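PDB 4M59: chloroplast pentatricopeptide repeat protein 10, which binds specific intergenic RNA segments of the chloroplast atpH 5'-UTR and psaJ 3'-UTR and serves as a barrier to exonucleolytic decay, stabilising the messages. Local coordinates for residues R60-G63 with A67-A70; F283-V288 with T311-N316. The protein carries 4 engineered substitutions. All blocks are in the same frame, centred on the assembly; numbering follows the deposited sequence.

Contact 1 of 2, residues R60-G63 with A67-A70; sequences RWAG and AADA
Ala-62 and Ala-67 are joined twice, through backbone and methyl, where helix 52-65 ends. The N-H of Ala-67 reaches back to the carbonyl O of Ala-62, with N and O 2.8 Å apart and an almost perfectly straight N-H...O angle of 179°. The donor nevertheless stands 46° above the carbonyl plane, as the turning chain brings it in from over the C=O group. Alongside this bond the CB of Ala-67 lies 4.2 Å from the CB of Ala-62. On the next residue, the Ala-68 CB comes within 4.1 Å of the same Ala-62 CB, which is thus met by two methyls. The Ala-68 CB also rests 3.9 Å from the backbone N of Gly-63, beside its bare CA. Alanine suits these places because a single methyl fills the short space between helix and returning chain; glycine offers backbone for a methyl to lie on. The longer side chains leave the turn. Trp-61, with CG anti to the backbone N (chi1 -179°), carries its indole onto Arg-31 and Leu-34 of helix 31-35, and Arg-60 extends to a salt bridge with Glu-95. Asp-69 then takes the N-cap position of helix 70-82. A six-residue (6→1) bond, backed by apolar contact between the same two residues, is consistent with the Schellman motif that closes many helices, here at a link between successive helices of the superhelical array.

Contact 2 of 2, residues F283-V288 with T311-N316; sequences FTYNTV and TGFVPN
The rings of Tyr-285 and Phe-313 meet rim to rim, neither lying over the other's face: their centroids are 5.7 Å apart and their planes are turned by 61°. The CD2-CE2 side of the tyrosine faces the CD2-CE2 side of the phenylalanine, and Tyr-285 CD2 lies in the plane of the Phe-313 ring at its edge. Over one face of Phe-283, toward the rim, sits Thr-287 OG1; this hydroxyl and Thr-287 N both bond to Phe-283 O, from opposite faces of its plane. In the pair, each CG stands beside its backbone N (chi1 -82° for Tyr-285), and the side chains cross at about a right angle. Tyr-285 OH passes 4.3 Å from Thr-311 CG2. Buried and flat, the Tyr-285 ring reaches across to the loop and packs on Leu-304 and Met-308, within the helical hairpin 282-295 and 298-310 of the PPR fold. With an alanine in its place, the edge of Phe-313 would probably lose its aromatic neighbour and a gap open beside Leu-304. At Gly-312, where phi is positive, a CB would press on Thr-311 O, so glycine fits. The Asn-316 side chain caps a backbone N of helix 317-328, and its OD1 bonds to Thr-319 OG1.

How the contacts relate
Contacts 1 and 2 follow one another along the chain and are well separated, with centres 60 Å apart and nearest atoms about 43 Å apart. Both concern the way out of a helix, and in each the later segment leads into the next one. Contact 1 closes over three residues, whereas contact 2 bridges 22 residues, the rest of one helix and the whole of the next. Neither approaches the RNA directly, the nearest atoms being about 14 Å from it for contact 1 and about 10 Å for contact 2. Only contact 2 meets the second subunit, where Asn-286 ND2 is hydrogen-bonded to Gln-593 O of that chain.

Contact 1 of 2, residues R60-G63 with A67-A70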
loop_
_atom_site.group_PDB
_atom_site.type_symbol
_atom_site.label_atom_id
_atom_site.label_comp_id
_atom_site.label_asym_id
_atom_site.label_seq_id
_atom_site.Cartn_x
_atom_site.Cartn_y
_atom_site.Cartn_z
ATOM N N ARG A 60 22.053 -33.549 15.098
ATOM C CA ARG A 60 23.362 -32.936 14.928
ATOM C C ARG A 60 24.286 -33.379 16.048
ATOM O O ARG A 60 25.485 -33.561 15.841
ATOM C CB ARG A 60 23.244 -31.412 14.916
ATOM C CG ARG A 60 22.087 -30.887 14.082
ATOM C CD ARG A 60 22.441 -29.567 13.415
ATOM N NE ARG A 60 23.144 -29.766 12.154
ATOM C CZ ARG A 60 22.707 -29.325 10.979
ATOM N NH1 ARG A 60 21.566 -28.655 10.903
ATOM N NH2 ARG A 60 23.413 -29.553 9.880
ATOM N N TRP A 61 23.724 -33.557 17.238
ATOM C CA TRP A 61 24.508 -34.026 18.364
ATOM C C TRP A 61 24.929 -35.439 18.114
ATOM O O TRP A 61 26.110 -35.732 18.018
ATOM C CB TRP A 61 23.715 -33.987 19.655
ATOM C CG TRP A 61 24.520 -34.444 20.821
ATOM C CD1 TRP A 61 25.435 -33.716 21.505
ATOM C CD2 TRP A 61 24.499 -35.734 21.429
ATOM N NE1 TRP A 61 25.987 -34.466 22.506
ATOM C CE2 TRP A 61 25.427 -35.713 22.480
ATOM C CE3 TRP A 61 23.789 -36.904 21.190
ATOM C CZ2 TRP A 61 25.653 -36.810 23.288
ATOM C CZ3 TRP A 61 24.024 -37.988 21.984
ATOM C CH2 TRP A 61 24.942 -37.938 23.025
ATOM N N ALA A 62 23.938 -36.311 18.004
ATOM C CA ALA A 62 24.166 -37.725 17.775
ATOM C C ALA A 62 25.072 -37.929 16.585
ATOM O O ALA A 62 26.001 -38.721 16.624
ATOM C CB ALA A 62 22.857 -38.428 17.563
ATOM N N GLY A 63 24.806 -37.184 15.529
ATOM C CA GLY A 63 25.632 -37.242 14.353
ATOM C C GLY A 63 27.075 -36.981 14.687
ATOM O O GLY A 63 27.960 -37.653 14.191
ATOM N N ALA A 67 26.176 -41.512 16.227
ATOM C CA ALA A 67 25.104 -42.362 16.699
ATOM C C ALA A 67 23.836 -42.245 15.874
ATOM O O ALA A 67 22.829 -42.883 16.166
ATOM C CB ALA A 67 24.813 -42.050 18.126
ATOM N N ALA A 68 23.899 -41.433 14.833
ATOM C CA ALA A 68 22.767 -41.221 13.967
ATOM C C ALA A 68 22.935 -42.018 12.693
ATOM O O ALA A 68 23.927 -41.889 12.007
ATOM C CB ALA A 68 22.644 -39.764 13.651
ATOM N N ASP A 69 21.959 -42.851 12.389
ATOM C CA ASP A 69 21.951 -43.518 11.106
ATOM C C ASP A 69 20.990 -42.839 10.153
ATOM O O ASP A 69 20.229 -41.959 10.533
ATOM C CB ASP A 69 21.649 -45.015 11.232
ATOM C CG ASP A 69 20.331 -45.303 11.925
ATOM O OD1 ASP A 69 19.828 -44.430 12.651
ATOM O OD2 ASP A 69 19.796 -46.419 11.754
ATOM N N ALA A 70 21.049 -43.264 8.906
ATOM C CA ALA A 70 20.240 -42.706 7.852
ATOM C C ALA A 70 18.777 -42.734 8.202
ATOM O O ALA A 70 18.041 -41.841 7.840
ATOM C CB ALA A 70 20.468 -43.470 6.610
#

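Contact 2 of 2, residues F283-V288 with T311-N316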
loop_
_atom_site.group_PDB
_atom_site.type_symbol
_atom_site.label_atom_id
_atom_site.label_comp_id
_atom_site.label_asym_id
_atom_site.label_seq_id
_atom_site.Cartn_x
_atom_site.Cartn_y
_atom_site.Cartn_z
ATOM N N PHE A 283 -21.440 -15.761 -9.709
ATOM C CA PHE A 283 -20.188 -15.835 -9.003
ATOM C C PHE A 283 -19.053 -15.853 -9.989
ATOM O O PHE A 283 -17.981 -15.339 -9.729
ATOM C CB PHE A 283 -20.103 -17.068 -8.141
ATOM C CG PHE A 283 -18.794 -17.198 -7.472
ATOM C CD1 PHE A 283 -18.271 -16.135 -6.767
ATOM C CD2 PHE A 283 -18.062 -18.354 -7.571
ATOM C CE1 PHE A 283 -17.049 -16.227 -6.151
ATOM C CE2 PHE A 283 -16.835 -18.457 -6.952
ATOM C CZ PHE A 283 -16.328 -17.391 -6.243
ATOM N N THR A 284 -19.333 -16.367 -11.165
ATOM C CA THR A 284 -18.356 -16.426 -12.207
ATOM C C THR A 284 -18.058 -15.044 -12.609
ATOM O O THR A 284 -16.938 -14.585 -12.595
ATOM C CB THR A 284 -18.929 -17.104 -13.377
ATOM O OG1 THR A 284 -19.599 -18.282 -12.938
ATOM C CG2 THR A 284 -17.848 -17.454 -14.326
ATOM N N TYR A 285 -19.117 -14.339 -12.993
ATOM C CA TYR A 285 -19.021 -12.957 -13.431
ATOM C C TYR A 285 -18.266 -12.101 -12.426
ATOM O O TYR A 285 -17.514 -11.207 -12.811
ATOM C CB TYR A 285 -20.416 -12.372 -13.664
ATOM C CG TYR A 285 -21.009 -12.721 -15.008
ATOM C CD1 TYR A 285 -20.239 -12.671 -16.162
ATOM C CD2 TYR A 285 -22.338 -13.101 -15.126
ATOM C CE1 TYR A 285 -20.775 -12.989 -17.394
ATOM C CE2 TYR A 285 -22.883 -13.422 -16.353
ATOM C CZ TYR A 285 -22.096 -13.363 -17.484
ATOM O OH TYR A 285 -22.632 -13.680 -18.708
ATOM N N ASN A 286 -18.460 -12.370 -11.139
ATOM C CA ASN A 286 -17.806 -11.571 -10.129
ATOM C C ASN A 286 -16.356 -11.931 -10.043
ATOM O O ASN A 286 -15.517 -11.111 -9.722
ATOM C CB ASN A 286 -18.465 -11.774 -8.785
ATOM C CG ASN A 286 -19.683 -10.930 -8.612
ATOM O OD1 ASN A 286 -19.640 -9.718 -8.784
ATOM N ND2 ASN A 286 -20.787 -11.560 -8.281
ATOM N N THR A 287 -16.060 -13.179 -10.345
ATOM C CA THR A 287 -14.705 -13.645 -10.243
ATOM C C THR A 287 -13.850 -12.980 -11.296
ATOM O O THR A 287 -12.737 -12.567 -11.017
ATOM C CB THR A 287 -14.645 -15.163 -10.340
ATOM O OG1 THR A 287 -15.225 -15.727 -9.164
ATOM C CG2 THR A 287 -13.229 -15.619 -10.430
ATOM N N VAL A 288 -14.380 -12.836 -12.494
ATOM C CA VAL A 288 -13.638 -12.188 -13.559
ATOM C C VAL A 288 -13.644 -10.671 -13.419
ATOM O O VAL A 288 -12.664 -10.010 -13.724
ATOM C CB VAL A 288 -14.155 -12.615 -14.933
ATOM C CG1 VAL A 288 -15.628 -12.854 -14.870
ATOM C CG2 VAL A 288 -13.835 -11.590 -15.983
ATOM N N THR A 311 -27.506 -9.558 -20.758
ATOM C CA THR A 311 -27.338 -10.955 -21.138
ATOM C C THR A 311 -28.253 -11.879 -20.339
ATOM O O THR A 311 -28.470 -13.025 -20.729
ATOM C CB THR A 311 -25.876 -11.411 -20.975
ATOM O OG1 THR A 311 -25.004 -10.458 -21.594
ATOM C CG2 THR A 311 -25.670 -12.773 -21.619
ATOM N N GLY A 312 -28.780 -11.384 -19.228
ATOM C CA GLY A 312 -29.698 -12.170 -18.424
ATOM C C GLY A 312 -29.574 -11.960 -16.926
ATOM O O GLY A 312 -30.363 -11.229 -16.326
ATOM N N PHE A 313 -28.586 -12.610 -16.321
ATOM C CA PHE A 313 -28.380 -12.542 -14.876
ATOM C C PHE A 313 -28.538 -11.126 -14.331
ATOM O O PHE A 313 -27.996 -10.172 -14.886
ATOM C CB PHE A 313 -27.001 -13.093 -14.500
ATOM C CG PHE A 313 -26.730 -14.466 -15.044
ATOM C CD1 PHE A 313 -27.748 -15.394 -15.166
ATOM C CD2 PHE A 313 -25.451 -14.826 -15.438
ATOM C CE1 PHE A 313 -27.500 -16.656 -15.668
ATOM C CE2 PHE A 313 -25.196 -16.086 -15.939
ATOM C CZ PHE A 313 -26.221 -17.004 -16.055
ATOM N N VAL A 314 -29.282 -11.004 -13.238
ATOM C CA VAL A 314 -29.489 -9.717 -12.584
ATOM C C VAL A 314 -28.676 -9.658 -11.299
ATOM O O VAL A 314 -28.837 -10.513 -10.419
ATOM C CB VAL A 314 -30.972 -9.478 -12.253
ATOM C CG1 VAL A 314 -31.255 -7.990 -12.141
ATOM C CG2 VAL A 314 -31.865 -10.113 -13.311
ATOM N N PRO A 315 -27.802 -8.664 -11.173
ATOM C CA PRO A 315 -26.935 -8.558 -9.990
ATOM C C PRO A 315 -27.681 -8.087 -8.739
ATOM O O PRO A 315 -28.599 -7.275 -8.847
ATOM C CB PRO A 315 -25.903 -7.513 -10.411
ATOM C CG PRO A 315 -26.615 -6.668 -11.409
ATOM C CD PRO A 315 -27.531 -7.599 -12.153
ATOM N N ASN A 316 -27.285 -8.587 -7.569
ATOM C CA ASN A 316 -27.894 -8.162 -6.317
ATOM C C ASN A 316 -27.088 -7.053 -5.648
ATOM O O ASN A 316 -26.342 -6.337 -6.313
ATOM C CB ASN A 316 -28.049 -9.349 -5.365
ATOM C CG ASN A 316 -26.811 -10.215 -5.313
ATOM O OD1 ASN A 316 -25.817 -9.941 -5.984
ATOM N ND2 ASN A 316 -26.861 -11.268 -4.506
#